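Local structure of GrpB family protein (Enterococcus faecalis, 2NRK) at residues Lys31-Lys36 with Ile59-Glu64. The protein is of unknown function but belongs to the GrpB (UPF0157) family, which is probably related to nucleotidyltransferases. Sequence-based numbering, arbitrary orientation. Where two conformers were deposited one is given.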
loop_
_atom_site.group_PDB
_atom_site.type_symbol
_atom_site.label_atom_id
_atom_site.label_comp_id
_atom_site.label_asym_id
_atom_site.label_seq_id
_atom_site.Cartn_x
_atom_site.Cartn_y
_atom_site.Cartn_z
ATOM N N LYS A 31 -7.259 19.170 10.616
ATOM C CA LYS A 31 -7.028 18.833 12.025
ATOM C C LYS A 31 -6.719 17.341 12.200
ATOM O O LYS A 31 -5.985 16.770 11.382
ATOM C CB LYS A 31 -8.189 19.314 12.914
ATOM C CG LYS A 31 -8.393 20.843 12.805
ATOM C CD LYS A 31 -9.444 21.397 13.709
ATOM C CE LYS A 31 -9.683 22.863 13.304
ATOM N NZ LYS A 31 -10.703 23.484 14.169
ATOM N N GLU A 32 -7.303 16.722 13.229
ATOM C CA GLU A 32 -6.965 15.338 13.605
ATOM C C GLU A 32 -7.324 14.287 12.564
ATOM O O GLU A 32 -6.723 13.203 12.557
ATOM C CB GLU A 32 -7.595 14.946 14.952
ATOM C CG GLU A 32 -7.159 15.792 16.147
ATOM C CD GLU A 32 -7.956 17.078 16.289
ATOM O OE1 GLU A 32 -8.809 17.369 15.419
ATOM O OE2 GLU A 32 -7.744 17.791 17.293
ATOM N N ASN A 33 -8.272 14.600 11.682
ATOM C CA ASN A 33 -8.691 13.657 10.659
ATOM C C ASN A 33 -7.577 13.436 9.615
ATOM O O ASN A 33 -7.604 12.452 8.871
ATOM C CB ASN A 33 -9.945 14.183 9.972
ATOM C CG ASN A 33 -10.637 13.142 9.120
ATOM O OD1 ASN A 33 -10.529 11.933 9.353
ATOM N ND2 ASN A 33 -11.375 13.613 8.134
ATOM N N CYS A 34 -6.617 14.355 9.566
ATOM C CA CYS A 34 -5.525 14.271 8.573
ATOM C C CYS A 34 -4.392 13.395 9.090
ATOM O O CYS A 34 -3.745 13.715 10.106
ATOM C CB CYS A 34 -4.983 15.656 8.229
ATOM S SG CYS A 34 -3.684 15.595 6.966
ATOM N N LEU A 35 -4.169 12.269 8.416
ATOM C CA LEU A 35 -3.088 11.367 8.825
ATOM C C LEU A 35 -1.772 11.784 8.191
ATOM O O LEU A 35 -0.701 11.627 8.824
ATOM C CB LEU A 35 -3.390 9.919 8.402
ATOM C CG LEU A 35 -4.535 9.267 9.190
ATOM C CD1 LEU A 35 -5.003 8.012 8.479
ATOM C CD2 LEU A 35 -4.084 8.919 10.622
ATOM N N LYS A 36 -1.835 12.279 6.949
ATOM C CA LYS A 36 -0.612 12.589 6.208
ATOM C C LYS A 36 -0.954 13.457 4.993
ATOM O O LYS A 36 -1.962 13.238 4.348
ATOM C CB LYS A 36 0.037 11.268 5.736
ATOM C CG LYS A 36 1.373 11.424 5.042
ATOM C CD LYS A 36 2.420 11.840 6.055
ATOM C CE LYS A 36 3.758 11.981 5.355
ATOM N NZ LYS A 36 4.747 12.163 6.432
ATOM N N ILE A 59 -4.335 11.987 3.161
ATOM C CA ILE A 59 -4.856 10.707 3.638
ATOM C C ILE A 59 -5.546 10.975 4.962
ATOM O O ILE A 59 -4.933 11.554 5.876
ATOM C CB ILE A 59 -3.693 9.692 3.819
ATOM C CG1 ILE A 59 -2.949 9.537 2.490
ATOM C CG2 ILE A 59 -4.258 8.392 4.334
ATOM C CD1 ILE A 59 -1.634 8.737 2.662
ATOM N N VAL A 60 -6.816 10.588 5.060
ATOM C CA VAL A 60 -7.641 10.882 6.245
ATOM C C VAL A 60 -8.213 9.622 6.890
ATOM O O VAL A 60 -8.305 8.558 6.248
ATOM C CB VAL A 60 -8.842 11.853 5.898
ATOM C CG1 VAL A 60 -8.293 13.185 5.388
ATOM C CG2 VAL A 60 -9.814 11.202 4.873
ATOM N N GLU A 61 -8.620 9.745 8.157
ATOM C CA GLU A 61 -9.253 8.625 8.859
ATOM C C GLU A 61 -10.652 8.355 8.332
ATOM O O GLU A 61 -11.042 7.194 8.170
ATOM C CB GLU A 61 -9.294 8.893 10.367
ATOM C CG GLU A 61 -7.908 8.911 10.961
ATOM C CD GLU A 61 -7.893 8.743 12.483
ATOM O OE1 GLU A 61 -8.713 7.960 13.043
ATOM O OE2 GLU A 61 -7.028 9.408 13.096
ATOM N N GLU A 62 -11.401 9.437 8.076
ATOM C CA GLU A 62 -12.811 9.346 7.688
ATOM C C GLU A 62 -13.126 10.324 6.563
ATOM O O GLU A 62 -13.122 11.536 6.774
ATOM C CB GLU A 62 -13.719 9.692 8.861
ATOM C CG GLU A 62 -13.670 8.762 10.037
ATOM C CD GLU A 62 -14.648 9.206 11.102
ATOM O OE1 GLU A 62 -15.864 9.200 10.815
ATOM O OE2 GLU A 62 -14.188 9.599 12.194
ATOM N N ILE A 63 -13.403 9.789 5.381
ATOM C CA ILE A 63 -13.635 10.633 4.205
ATOM C C ILE A 63 -14.914 11.462 4.308
ATOM O O ILE A 63 -14.924 12.630 3.943
ATOM C CB ILE A 63 -13.540 9.845 2.866
ATOM C CG1 ILE A 63 -13.380 10.823 1.668
ATOM C CG2 ILE A 63 -14.707 8.913 2.641
ATOM C CD1 ILE A 63 -12.053 11.568 1.626
ATOM N N GLU A 64 -15.971 10.887 4.873
ATOM C CA GLU A 64 -17.257 11.610 4.923
ATOM C C GLU A 64 -17.177 12.858 5.785
ATOM O O GLU A 64 -17.879 13.850 5.533
ATOM C CB GLU A 64 -18.387 10.676 5.374
ATOM C CG GLU A 64 -18.531 9.456 4.459
ATOM C CD GLU A 64 -19.957 8.909 4.372
ATOM O OE1 GLU A 64 -20.814 9.247 5.237
ATOM O OE2 GLU A 64 -20.218 8.117 3.428
HETATM O O HOH W 1 -5.231 11.222 12.461
HETATM O O HOH W 2 -11.395 11.432 12.198
#
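A chi1 of -167° sets Asn-33 CG anti to the backbone N, and chi2 of 26° turns the amide until both its polar atoms meet the backbone of Glu-62, while Leu-35 has its CG anti to the carbonyl carbon (chi1 -70°), against Glu-61 CG. The Asn-33 amide pairs with Glu-62 through both of its polar atoms. Asn-33 OD1 takes the N-H of Glu-62 on a lone pair at 2.9 Å, and Asn-33 ND2 donates to Glu-62 O at 3.0 Å, the acceptor lying nearly in the amide plane. This two-bond grip fixes which way round the amide of the buried Asn-33 sits; a water also donates to OD1. Asn-33 O accepts from Glu-61 N (3.0 Å) and also meets Val-60 CA in a CA-H...O contact. Leu-35 and Glu-61 cross at about a right angle, with Leu-35 CG 3.8 Å from Glu-61 CG and Leu-35 CD2 resting beside the same methylene. The carboxylate of Glu-61 extends beyond this aliphatic contact, and its OE1 forms a salt bridge with Lys-169 of the second subunit, whose Glu-173 packs on Leu-35. Farther along the strands, Ile-59 O receives the N-H of Leu-35 at 2.7 Å and a weak bond from Lys-36 N, and Ile-59 N donates almost straight to Lys-36 O (2.9 Å, 172° at the hydrogen). The register slips by one residue between the Cys-34/Val-60 and Lys-36/Ile-59 pairs. Val-60 also bonds through its backbone to Tyr-106 and Phe-108, tying the pair into the mixed sheet. Leu-35 and Lys-36 opposite Ile-59 form a classic beta bulge, set where strand 34-40, outermost in the sheet of this chain, begins antiparallel to the end of strand 54-60, and Asn-33, just before the strand, extends the pairing past it.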